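Local coordinates for protein orotidine-5-phosphate decarboxylase/orotate phosphoribosyltransferase, putative (Ompdcase-oprtase, putative) (Leishmania infantum, PDB 3QW3) that probably catalyses the decarboxylation of orotidine 5'-phosphate to UMP, the last step of de novo UMP biosynthesis, as the decarboxylase part of a bifunctional UMP synthase, at residues S207-L212 and N249-A254; M1-L6 and A105-A110. One frame throughout, in Å; residues are numbered along the deposited sequence.

Contact 1 (S207-L212 and N249-A254)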
ATOM      1  N   SER A 207     -20.149   7.982  17.145  1.00 36.00           N
ATOM      2  CA  SER A 207     -21.100   7.585  16.106  1.00 35.79           C
ATOM      3  C   SER A 207     -21.361   6.074  16.108  1.00 35.25           C
ATOM      4  O   SER A 207     -21.632   5.481  15.060  1.00 35.49           O
ATOM      5  CB  SER A 207     -20.598   8.041  14.733  1.00 36.08           C
ATOM      6  OG  SER A 207     -19.275   7.585  14.493  1.00 37.25           O
ATOM      7  N   LEU A 208     -21.303   5.463  17.290  1.00 34.41           N
ATOM      8  CA  LEU A 208     -21.371   4.005  17.415  1.00 33.33           C
ATOM      9  C   LEU A 208     -22.710   3.402  16.987  1.00 32.59           C
ATOM     10  O   LEU A 208     -22.743   2.449  16.199  1.00 32.38           O
ATOM     11  CB  LEU A 208     -21.004   3.568  18.842  1.00 33.40           C
ATOM     12  CG  LEU A 208     -20.873   2.068  19.128  1.00 33.24           C
ATOM     13  CD1 LEU A 208     -19.792   1.420  18.261  1.00 32.44           C
ATOM     14  CD2 LEU A 208     -20.590   1.836  20.608  1.00 33.20           C
ATOM     15  N   LYS A 209     -23.804   3.958  17.503  1.00 31.35           N
ATOM     16  CA  LYS A 209     -25.143   3.429  17.257  1.00 30.56           C
ATOM     17  C   LYS A 209     -25.533   3.534  15.783  1.00 29.48           C
ATOM     18  O   LYS A 209     -25.996   2.559  15.183  1.00 29.40           O
ATOM     19  CB  LYS A 209     -26.167   4.162  18.126  1.00 30.83           C
ATOM     20  CG  LYS A 209     -27.277   3.290  18.698  1.00 31.98           C
ATOM     21  CD  LYS A 209     -28.316   2.925  17.661  1.00 32.81           C
ATOM     22  CE  LYS A 209     -29.678   2.705  18.291  1.00 33.35           C
ATOM     23  NZ  LYS A 209     -30.730   2.586  17.243  1.00 33.35           N
ATOM     24  N   ALA A 210     -25.341   4.715  15.203  1.00 28.33           N
ATOM     25  CA  ALA A 210     -25.665   4.944  13.793  1.00 27.15           C
ATOM     26  C   ALA A 210     -24.869   4.023  12.867  1.00 26.21           C
ATOM     27  O   ALA A 210     -25.413   3.508  11.886  1.00 25.94           O
ATOM     28  CB  ALA A 210     -25.456   6.406  13.421  1.00 27.46           C
ATOM     29  N   SER A 211     -23.597   3.806  13.201  1.00 25.19           N
ATOM     30  CA  SER A 211     -22.711   2.931  12.427  1.00 24.55           C
ATOM     31  C   SER A 211     -23.203   1.488  12.434  1.00 23.51           C
ATOM     32  O   SER A 211     -23.283   0.848  11.385  1.00 22.99           O
ATOM     33  CB  SER A 211     -21.278   2.997  12.964  1.00 24.86           C
ATOM     34  OG  SER A 211     -20.798   4.330  12.952  1.00 27.67           O
ATOM     35  N   LEU A 212     -23.540   0.988  13.623  1.00 22.47           N
ATOM     36  CA  LEU A 212     -24.032  -0.380  13.770  1.00 21.75           C
ATOM     37  C   LEU A 212     -25.376  -0.584  13.083  1.00 21.67           C
ATOM     38  O   LEU A 212     -25.586  -1.589  12.412  1.00 21.24           O
ATOM     39  CB  LEU A 212     -24.094  -0.783  15.250  1.00 21.60           C
ATOM     40  CG  LEU A 212     -22.727  -0.993  15.916  1.00 21.85           C
ATOM     41  CD1 LEU A 212     -22.828  -0.977  17.441  1.00 22.26           C
ATOM     42  CD2 LEU A 212     -22.067  -2.283  15.427  1.00 21.74           C
ATOM     43  N   ASN A 249     -22.632  -4.816  22.090  1.00 16.61           N
ATOM     44  CA  ASN A 249     -23.545  -5.947  22.248  1.00 16.50           C
ATOM     45  C   ASN A 249     -24.968  -5.538  22.617  1.00 16.70           C
ATOM     46  O   ASN A 249     -25.921  -6.136  22.139  1.00 16.59           O
ATOM     47  CB  ASN A 249     -23.009  -6.955  23.267  1.00 16.31           C
ATOM     48  CG  ASN A 249     -21.827  -7.764  22.735  1.00 16.15           C
ATOM     49  OD1 ASN A 249     -21.559  -7.796  21.522  1.00 16.36           O
ATOM     50  ND2 ASN A 249     -21.129  -8.435  23.640  1.00 14.07           N
ATOM     51  N   ALA A 250     -25.108  -4.530  23.475  1.00 17.16           N
ATOM     52  CA  ALA A 250     -26.435  -4.033  23.849  1.00 17.40           C
ATOM     53  C   ALA A 250     -27.212  -3.546  22.622  1.00 17.71           C
ATOM     54  O   ALA A 250     -28.417  -3.787  22.504  1.00 18.22           O
ATOM     55  CB  ALA A 250     -26.320  -2.926  24.908  1.00 17.65           C
ATOM     56  N   ILE A 251     -26.513  -2.888  21.698  1.00 17.73           N
ATOM     57  CA  ILE A 251     -27.109  -2.449  20.436  1.00 18.19           C
ATOM     58  C   ILE A 251     -27.473  -3.654  19.551  1.00 17.91           C
ATOM     59  O   ILE A 251     -28.571  -3.708  18.993  1.00 18.48           O
ATOM     60  CB  ILE A 251     -26.200  -1.420  19.702  1.00 18.16           C
ATOM     61  CG1 ILE A 251     -26.103  -0.122  20.525  1.00 19.29           C
ATOM     62  CG2 ILE A 251     -26.725  -1.106  18.293  1.00 18.78           C
ATOM     63  CD1 ILE A 251     -24.901   0.768  20.183  1.00 20.26           C
ATOM     64  N   ARG A 252     -26.569  -4.627  19.455  1.00 18.09           N
ATOM     65  CA  ARG A 252     -26.831  -5.855  18.704  1.00 18.32           C
ATOM     66  C   ARG A 252     -28.063  -6.599  19.241  1.00 18.66           C
ATOM     67  O   ARG A 252     -28.884  -7.081  18.461  1.00 18.81           O
ATOM     68  CB  ARG A 252     -25.618  -6.802  18.746  1.00 18.28           C
ATOM     69  CG  ARG A 252     -24.313  -6.275  18.134  1.00 17.31           C
ATOM     70  CD  ARG A 252     -23.145  -7.184  18.521  1.00 17.09           C
ATOM     71  NE  ARG A 252     -23.169  -8.443  17.773  1.00 15.88           N
ATOM     72  CZ  ARG A 252     -22.408  -9.503  18.031  1.00 12.57           C
ATOM     73  NH1 ARG A 252     -21.543  -9.507  19.045  1.00 13.83           N
ATOM     74  NH2 ARG A 252     -22.519 -10.580  17.265  1.00 14.97           N
ATOM     75  N   PHE A 253     -28.176  -6.693  20.570  1.00 19.49           N
ATOM     76  CA  PHE A 253     -29.269  -7.440  21.220  1.00 20.13           C
ATOM     77  C   PHE A 253     -30.638  -6.795  20.992  1.00 21.46           C
ATOM     78  O   PHE A 253     -31.653  -7.491  20.886  1.00 21.10           O
ATOM     79  CB  PHE A 253     -29.053  -7.529  22.740  1.00 19.77           C
ATOM     80  CG  PHE A 253     -28.003  -8.521  23.180  1.00 18.30           C
ATOM     81  CD1 PHE A 253     -27.891  -9.774  22.587  1.00 18.66           C
ATOM     82  CD2 PHE A 253     -27.152  -8.207  24.235  1.00 17.55           C
ATOM     83  CE1 PHE A 253     -26.934 -10.687  23.027  1.00 18.08           C
ATOM     84  CE2 PHE A 253     -26.184  -9.112  24.679  1.00 18.16           C
ATOM     85  CZ  PHE A 253     -26.079 -10.354  24.069  1.00 17.56           C
ATOM     86  N   ALA A 254     -30.657  -5.464  20.953  1.00 22.89           N
ATOM     87  CA  ALA A 254     -31.898  -4.696  20.853  1.00 25.14           C
ATOM     88  C   ALA A 254     -32.634  -5.003  19.555  1.00 26.64           C
ATOM     89  O   ALA A 254     -32.008  -5.139  18.500  1.00 27.61           O
ATOM     90  CB  ALA A 254     -31.610  -3.200  20.972  1.00 25.15           C
TER

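Contact 2 (M1-L6 and A105-A110)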
ATOM      1  N   MET A   1      -8.465 -23.779  11.028  1.00 31.63           N
ATOM      2  CA  MET A   1      -8.443 -22.583  11.918  1.00 31.49           C
ATOM      3  C   MET A   1      -8.298 -21.293  11.098  1.00 30.44           C
ATOM      4  O   MET A   1      -7.292 -20.580  11.203  1.00 30.89           O
ATOM      5  CB  MET A   1      -7.313 -22.716  12.947  1.00 32.15           C
ATOM      6  CG  MET A   1      -7.443 -21.827  14.185  1.00 34.81           C
ATOM      7  SD  MET A   1      -8.286 -22.611  15.579  1.00 41.04           S
ATOM      8  CE  MET A   1     -10.011 -22.466  15.096  1.00 39.34           C
ATOM      9  N   SER A   2      -9.313 -21.003  10.284  1.00 28.69           N
ATOM     10  CA  SER A   2      -9.304 -19.824   9.411  1.00 26.89           C
ATOM     11  C   SER A   2      -9.577 -18.538  10.184  1.00 25.46           C
ATOM     12  O   SER A   2     -10.058 -18.571  11.322  1.00 24.84           O
ATOM     13  CB  SER A   2     -10.338 -19.968   8.294  1.00 27.02           C
ATOM     14  OG  SER A   2     -11.628 -19.563   8.732  1.00 28.06           O
ATOM     15  N   PHE A   3      -9.283 -17.405   9.550  1.00 23.53           N
ATOM     16  CA  PHE A   3      -9.606 -16.112  10.131  1.00 22.18           C
ATOM     17  C   PHE A   3     -11.083 -16.011  10.513  1.00 22.25           C
ATOM     18  O   PHE A   3     -11.416 -15.580  11.623  1.00 21.63           O
ATOM     19  CB  PHE A   3      -9.244 -14.973   9.171  1.00 21.61           C
ATOM     20  CG  PHE A   3      -9.725 -13.636   9.637  1.00 18.80           C
ATOM     21  CD1 PHE A   3      -8.963 -12.889  10.525  1.00 15.93           C
ATOM     22  CD2 PHE A   3     -10.957 -13.137   9.221  1.00 17.73           C
ATOM     23  CE1 PHE A   3      -9.415 -11.647  10.981  1.00 15.02           C
ATOM     24  CE2 PHE A   3     -11.410 -11.894   9.668  1.00 16.22           C
ATOM     25  CZ  PHE A   3     -10.630 -11.155  10.551  1.00 14.93           C
ATOM     26  N   PHE A   4     -11.966 -16.397   9.595  1.00 22.62           N
ATOM     27  CA  PHE A   4     -13.402 -16.280   9.848  1.00 23.40           C
ATOM     28  C   PHE A   4     -13.949 -17.308  10.841  1.00 23.40           C
ATOM     29  O   PHE A   4     -14.942 -17.032  11.515  1.00 23.37           O
ATOM     30  CB  PHE A   4     -14.205 -16.217   8.542  1.00 23.91           C
ATOM     31  CG  PHE A   4     -14.028 -14.921   7.805  1.00 25.13           C
ATOM     32  CD1 PHE A   4     -14.600 -13.746   8.291  1.00 27.18           C
ATOM     33  CD2 PHE A   4     -13.247 -14.859   6.652  1.00 27.67           C
ATOM     34  CE1 PHE A   4     -14.415 -12.533   7.624  1.00 28.16           C
ATOM     35  CE2 PHE A   4     -13.060 -13.655   5.981  1.00 26.97           C
ATOM     36  CZ  PHE A   4     -13.643 -12.492   6.465  1.00 28.88           C
ATOM     37  N   ASP A   5     -13.290 -18.465  10.955  1.00 23.51           N
ATOM     38  CA  ASP A   5     -13.595 -19.426  12.029  1.00 23.66           C
ATOM     39  C   ASP A   5     -13.293 -18.812  13.392  1.00 23.05           C
ATOM     40  O   ASP A   5     -14.093 -18.922  14.329  1.00 22.96           O
ATOM     41  CB  ASP A   5     -12.774 -20.711  11.884  1.00 24.30           C
ATOM     42  CG  ASP A   5     -13.232 -21.585  10.732  1.00 26.08           C
ATOM     43  OD1 ASP A   5     -14.404 -21.476  10.306  1.00 28.84           O
ATOM     44  OD2 ASP A   5     -12.397 -22.390  10.259  1.00 28.71           O
ATOM     45  N   LEU A   6     -12.131 -18.171  13.495  1.00 21.89           N
ATOM     46  CA  LEU A   6     -11.725 -17.516  14.727  1.00 21.02           C
ATOM     47  C   LEU A   6     -12.634 -16.328  15.011  1.00 20.39           C
ATOM     48  O   LEU A   6     -13.117 -16.168  16.134  1.00 19.97           O
ATOM     49  CB  LEU A   6     -10.255 -17.076  14.671  1.00 21.43           C
ATOM     50  CG  LEU A   6      -9.194 -18.183  14.613  1.00 21.89           C
ATOM     51  CD1 LEU A   6      -7.850 -17.599  14.239  1.00 22.99           C
ATOM     52  CD2 LEU A   6      -9.094 -18.920  15.946  1.00 23.85           C
ATOM     53  N   ALA A 105       0.098 -13.488  10.719  1.00 19.03           N
ATOM     54  CA  ALA A 105      -1.145 -12.743  10.854  1.00 17.87           C
ATOM     55  C   ALA A 105      -2.252 -13.537  10.171  1.00 17.28           C
ATOM     56  O   ALA A 105      -1.980 -14.359   9.288  1.00 16.92           O
ATOM     57  CB  ALA A 105      -1.006 -11.354  10.232  1.00 17.94           C
ATOM     58  N   HIS A 106      -3.495 -13.304  10.586  1.00 16.18           N
ATOM     59  CA  HIS A 106      -4.637 -14.032  10.030  1.00 15.65           C
ATOM     60  C   HIS A 106      -5.335 -13.267   8.909  1.00 14.84           C
ATOM     61  O   HIS A 106      -6.156 -13.829   8.177  1.00 15.04           O
ATOM     62  CB  HIS A 106      -5.636 -14.371  11.147  1.00 15.64           C
ATOM     63  CG  HIS A 106      -4.999 -14.982  12.354  1.00 16.88           C
ATOM     64  ND1 HIS A 106      -4.985 -16.341  12.584  1.00 20.84           N
ATOM     65  CD2 HIS A 106      -4.345 -14.418  13.397  1.00 17.62           C
ATOM     66  CE1 HIS A 106      -4.353 -16.588  13.717  1.00 19.55           C
ATOM     67  NE2 HIS A 106      -3.960 -15.437  14.234  1.00 21.66           N
ATOM     68  N   ALA A 107      -5.000 -11.983   8.780  1.00 13.93           N
ATOM     69  CA  ALA A 107      -5.636 -11.111   7.813  1.00 13.47           C
ATOM     70  C   ALA A 107      -4.740  -9.918   7.503  1.00 12.98           C
ATOM     71  O   ALA A 107      -3.822  -9.598   8.274  1.00 13.25           O
ATOM     72  CB  ALA A 107      -6.994 -10.627   8.337  1.00 13.30           C
ATOM     73  N   ILE A 108      -5.028  -9.258   6.388  1.00 12.87           N
ATOM     74  CA  ILE A 108      -4.288  -8.060   5.978  1.00 12.79           C
ATOM     75  C   ILE A 108      -5.258  -7.039   5.381  1.00 12.46           C
ATOM     76  O   ILE A 108      -6.325  -7.402   4.892  1.00 12.36           O
ATOM     77  CB  ILE A 108      -3.176  -8.426   4.946  1.00 12.73           C
ATOM     78  CG1 ILE A 108      -2.099  -7.330   4.852  1.00 12.65           C
ATOM     79  CG2 ILE A 108      -3.775  -8.779   3.581  1.00 13.20           C
ATOM     80  CD1 ILE A 108      -0.902  -7.724   3.959  1.00 14.33           C
ATOM     81  N   THR A 109      -4.888  -5.765   5.424  1.00 12.34           N
ATOM     82  CA  THR A 109      -5.633  -4.744   4.688  1.00 12.17           C
ATOM     83  C   THR A 109      -4.942  -4.474   3.352  1.00 12.24           C
ATOM     84  O   THR A 109      -3.731  -4.627   3.237  1.00 11.97           O
ATOM     85  CB  THR A 109      -5.762  -3.434   5.482  1.00 12.31           C
ATOM     86  OG1 THR A 109      -4.466  -3.020   5.933  1.00 13.11           O
ATOM     87  CG2 THR A 109      -6.683  -3.632   6.688  1.00 13.00           C
ATOM     88  N   ALA A 110      -5.721  -4.084   2.351  1.00 12.14           N
ATOM     89  CA  ALA A 110      -5.194  -3.927   0.992  1.00 13.26           C
ATOM     90  C   ALA A 110      -5.919  -2.839   0.219  1.00 13.83           C
ATOM     91  O   ALA A 110      -7.113  -2.616   0.432  1.00 14.63           O
ATOM     92  CB  ALA A 110      -5.281  -5.249   0.236  1.00 12.99           C
TER

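Contact 1 (S207-L212 and N249-A254)
Ser207 O, just ahead of the turn whose Leu208, Lys209 and Leu212 meet Ile251, is approached by two donors of one residue: Ser211 N, hydrogen-bonded at 3.2 Å, and Ser211 OG, whose 2.5 Å is suspiciously short and so doubtful. The two come from opposite faces of the carbonyl plane. All three contacts across the pair of helices end on Ile251. Its CD1 lies 3.8 Å from Lys209 CG and 3.9 Å from Leu212 CD1, with Leu208 CG a looser neighbour. Because CG1 of Ile251 sits anti to the carbonyl carbon (chi1 -66°), its CG2 is left to lie against Leu212 CB and CD1, and the two side chains cross at about a right angle. These are neighbouring outer helices of the TIM barrel, following the seventh and eighth strands; the axes of 208-212 and 249-253 come within 10.5 Å, at a signed crossing angle of -44°. Only the aliphatic base of Lys209 joins the apolar patch. Its NZ forms a salt bridge to Asp213, one turn further on. On the other helix, Arg252 NH1 reaches back to Asn249 OD1 at 3.0 Å, tilted from the amide carbonyl plane, while Arg252 NE binds Gly220 O.

Contact 2 (M1-L6 and A105-A110)
Apolar contact joins Phe3 to Ala107: the CB of the alanine stands over one face of the Phe3 ring, 4.0 Å from its centroid and 28° off the ring normal, a CH-pi contact in which CD1 and CE1 are the nearest ring atoms. The same ring has His106 CB near its plane, at the edge, 3.7 Å from CD1. With CG anti to the backbone N (chi1 172°), the phenyl group of Phe3 is carried over to the start of the strand, where Val80 and Ala129 of the flanking strands also touch it. Leu6, one turn along the helix, adds a second van der Waals contact: its CD1 comes obliquely against the imidazole, 3.5 Å from His106 ND1. Where backbone meets side chain, Phe3 CB rests 3.4 Å from His106 O. No hydrogen bond crosses between the segments; within 1-6, Asp5 N donates to Ser2 OG at 3.0 Å, and Ser2 N returns a weak bond to Asp5 OD2, completing a capping box that starts helix 3-11. This helix lies at the N-terminal ends of the strands, where His106, Ala107, Val80 and Ala129 sit, and so probably closes the bottom of the decarboxylase's TIM barrel, the end opposite the active site.

Contact 2 lies close to the middle of the chain, about 10 Å from its centre, whereas contact 1 sits further out, at about 18 Å. Their centres are 24 Å apart and their nearest atoms about 11 Å, so they do not touch. Helix 3-11 relates them: it starts in contact 2, and at its far end Ala11 O and then, just beyond, Arg13 O are bonded by Arg252 and Asn249 of contact 1. In a TIM barrel the active site opens at the C-terminal strand ends, away from contact 2. Strand 107-110 nevertheless runs toward it, and Thr109 OG1 hydrogen-bonds to Asp82 OD1 and to the backbone N of Lys84, both in the family's DxKxxD sequence. Segment 207-212 follows the unmodelled residues 202-206, probably part of the mobile phosphate-binding loop.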